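Local structure of Glyoxalase/bleomycin resistance protein/dioxygenase (Alicyclobacillus acidocaldarius subsp. acidocaldarius, 3RRI) at residues K79-L84 against E109-F114. The protein is a metal-binding member of the glyoxalase/bleomycin resistance/dioxygenase superfamily that may act as a dioxygenase, its reaction being unsettled. Sequence-based numbering, arbitrary orientation.
Sequences KHFDNL and EHETFF
F81 of helix 78-90 and F113 of strand 110-116 meet in an offset edge-to-face pair, their centroids 5.2 Å apart and their planes inclined at 61°. F113 supplies the edge: its CE2 stands over one face of the F81 ring, displaced toward the rim, 3.6 Å from F81 CE1. Its CD2 comes equally close to F81 CZ. The two side chains slide past each other in opposite directions. F81 holds CG anti to its backbone N (chi1 176°); its CB does not aim at the strand, but a long flat ring still reaches it. F113 has CG between the backbone N and the carbonyl carbon (chi1 59°), and its ring offers C-H edges both to the F81 face and to L84.

One turn on, L84 meets that edge with CG 4.0 Å from F113 CZ; its branched end suits a rim of C-H groups. E111, two residues before F113 on the same side of the strand, crosses F81 at about a right angle. Its CB packs as hydrocarbon 3.7 Å from F81 CZ, while OE2 approaches F81 CE2 obliquely, the carboxylate nearly perpendicular to the ring. E111 OE1 has a long, weak ion pair with R101. D82 OD1, salt-bridged to K78, lies 5.1 Å from E111 OE2, and this like charge may raise the glutamate's proton affinity. T112 points its CB away from the helix, and its OG1 hydrogen-bonds to E124.

The helix covers one face of the sheet, within a βαβββ module of the vicinal oxygen chelate fold; F81 also touches Y127, L84 touches F125, and F113 meets Y85 edge-to-face. No hydrogen bond joins the two segments. Cohesion therefore rests on dispersion and on weak electrostatics of ring C-H groups against a π face, a mainly apolar contact with one carboxylate at its margin.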
loop_
_atom_site.group_PDB
_atom_site.type_symbol
_atom_site.label_atom_id
_atom_site.label_comp_id
_atom_site.label_asym_id
_atom_site.label_seq_id
_atom_site.Cartn_x
_atom_site.Cartn_y
_atom_site.Cartn_z
ATOM N N LYS A 79 -13.585 -15.238 -2.641
ATOM C CA LYS A 79 -13.496 -15.503 -4.083
ATOM C C LYS A 79 -12.219 -16.257 -4.448
ATOM O O LYS A 79 -12.205 -17.098 -5.356
ATOM C CB LYS A 79 -13.582 -14.227 -4.903
ATOM C CG LYS A 79 -13.689 -14.471 -6.414
ATOM C CD LYS A 79 -13.575 -13.183 -7.208
ATOM C CE LYS A 79 -14.303 -13.310 -8.553
ATOM N NZ LYS A 79 -13.853 -14.541 -9.280
ATOM N N HIS A 80 -11.121 -15.931 -3.777
ATOM C CA HIS A 80 -9.879 -16.639 -4.052
ATOM C C HIS A 80 -9.931 -18.098 -3.617
ATOM O O HIS A 80 -9.465 -18.984 -4.335
ATOM C CB HIS A 80 -8.675 -15.936 -3.418
ATOM C CG HIS A 80 -8.370 -14.596 -4.016
ATOM N ND1 HIS A 80 -7.832 -13.560 -3.286
ATOM C CD2 HIS A 80 -8.496 -14.134 -5.282
ATOM C CE1 HIS A 80 -7.654 -12.511 -4.071
ATOM N NE2 HIS A 80 -8.047 -12.832 -5.294
ATOM N N PHE A 81 -10.548 -18.336 -2.452
ATOM C CA PHE A 81 -10.763 -19.683 -1.963
ATOM C C PHE A 81 -11.666 -20.487 -2.958
ATOM O O PHE A 81 -11.325 -21.587 -3.371
ATOM C CB PHE A 81 -11.383 -19.600 -0.556
ATOM C CG PHE A 81 -11.754 -20.915 0.059
ATOM C CD1 PHE A 81 -10.856 -21.618 0.846
ATOM C CD2 PHE A 81 -13.035 -21.447 -0.099
ATOM C CE1 PHE A 81 -11.188 -22.809 1.414
ATOM C CE2 PHE A 81 -13.381 -22.632 0.498
ATOM C CZ PHE A 81 -12.481 -23.320 1.233
ATOM N N ASP A 82 -12.787 -19.870 -3.355
ATOM C CA ASP A 82 -13.750 -20.523 -4.268
ATOM C C ASP A 82 -13.126 -20.797 -5.634
ATOM O O ASP A 82 -13.346 -21.849 -6.215
ATOM C CB ASP A 82 -14.996 -19.665 -4.475
ATOM C CG ASP A 82 -15.854 -19.514 -3.218
ATOM O OD1 ASP A 82 -15.605 -20.203 -2.213
ATOM O OD2 ASP A 82 -16.771 -18.659 -3.263
ATOM N N ASN A 83 -12.365 -19.836 -6.171
ATOM C CA ASN A 83 -11.663 -20.043 -7.421
ATOM C C ASN A 83 -10.721 -21.235 -7.374
ATOM O O ASN A 83 -10.580 -21.963 -8.330
ATOM C CB ASN A 83 -10.828 -18.811 -7.787
ATOM C CG ASN A 83 -11.668 -17.646 -8.293
ATOM O OD1 ASN A 83 -12.885 -17.777 -8.508
ATOM N ND2 ASN A 83 -11.024 -16.493 -8.475
ATOM N N LEU A 84 -9.996 -21.377 -6.263
ATOM C CA LEU A 84 -9.027 -22.468 -6.177
ATOM C C LEU A 84 -9.718 -23.813 -6.056
ATOM O O LEU A 84 -9.299 -24.780 -6.666
ATOM C CB LEU A 84 -8.060 -22.225 -4.999
ATOM C CG LEU A 84 -6.981 -23.309 -4.807
ATOM C CD1 LEU A 84 -6.055 -23.379 -6.047
ATOM C CD2 LEU A 84 -6.164 -23.081 -3.491
ATOM N N GLU A 109 -14.827 -20.514 13.101
ATOM C CA GLU A 109 -15.241 -21.350 12.006
ATOM C C GLU A 109 -14.550 -20.994 10.701
ATOM O O GLU A 109 -14.450 -19.815 10.333
ATOM C CB GLU A 109 -16.756 -21.201 11.757
ATOM C CG GLU A 109 -17.238 -22.119 10.624
ATOM C CD GLU A 109 -18.737 -22.359 10.595
ATOM O OE1 GLU A 109 -19.480 -21.706 11.353
ATOM O OE2 GLU A 109 -19.151 -23.231 9.795
ATOM N N HIS A 110 -14.118 -22.019 9.969
ATOM C CA HIS A 110 -13.567 -21.788 8.640
ATOM C C HIS A 110 -13.947 -22.898 7.648
ATOM O O HIS A 110 -14.121 -24.047 8.070
ATOM C CB HIS A 110 -12.039 -21.662 8.727
ATOM C CG HIS A 110 -11.363 -22.730 9.543
ATOM N ND1 HIS A 110 -11.314 -22.709 10.924
ATOM C CD2 HIS A 110 -10.624 -23.801 9.161
ATOM C CE1 HIS A 110 -10.600 -23.735 11.355
ATOM N NE2 HIS A 110 -10.151 -24.401 10.303
ATOM N N GLU A 111 -14.100 -22.539 6.360
ATOM C CA GLU A 111 -14.216 -23.523 5.291
ATOM C C GLU A 111 -12.840 -24.040 4.991
ATOM O O GLU A 111 -11.867 -23.275 5.048
ATOM C CB GLU A 111 -14.834 -22.921 4.034
ATOM C CG GLU A 111 -16.257 -22.358 4.193
ATOM C CD GLU A 111 -17.130 -22.435 2.928
ATOM O OE1 GLU A 111 -18.254 -21.904 2.968
ATOM O OE2 GLU A 111 -16.734 -23.018 1.908
ATOM N N THR A 112 -12.742 -25.318 4.621
ATOM C CA THR A 112 -11.458 -25.959 4.402
ATOM C C THR A 112 -11.596 -27.029 3.312
ATOM O O THR A 112 -12.662 -27.655 3.186
ATOM C CB THR A 112 -10.998 -26.635 5.702
ATOM O OG1 THR A 112 -9.760 -27.299 5.506
ATOM C CG2 THR A 112 -12.011 -27.678 6.112
ATOM N N PHE A 113 -10.566 -27.225 2.502
ATOM C CA PHE A 113 -10.418 -28.456 1.724
ATOM C C PHE A 113 -8.945 -28.834 1.704
ATOM O O PHE A 113 -8.092 -27.960 1.889
ATOM C CB PHE A 113 -10.993 -28.360 0.306
ATOM C CG PHE A 113 -10.384 -27.283 -0.552
ATOM C CD1 PHE A 113 -9.340 -27.561 -1.425
ATOM C CD2 PHE A 113 -10.887 -25.989 -0.536
ATOM C CE1 PHE A 113 -8.843 -26.588 -2.258
ATOM C CE2 PHE A 113 -10.343 -25.009 -1.349
ATOM C CZ PHE A 113 -9.328 -25.323 -2.200
ATOM N N PHE A 114 -8.665 -30.123 1.584
ATOM C CA PHE A 114 -7.296 -30.627 1.519
ATOM C C PHE A 114 -7.041 -31.282 0.174
ATOM O O PHE A 114 -7.807 -32.169 -0.243
ATOM C CB PHE A 114 -7.061 -31.702 2.561
ATOM C CG PHE A 114 -6.915 -31.218 3.971
ATOM C CD1 PHE A 114 -5.673 -31.276 4.593
ATOM C CD2 PHE A 114 -7.989 -30.776 4.699
ATOM C CE1 PHE A 114 -5.516 -30.878 5.920
ATOM C CE2 PHE A 114 -7.832 -30.343 6.018
ATOM C CZ PHE A 114 -6.586 -30.410 6.631
#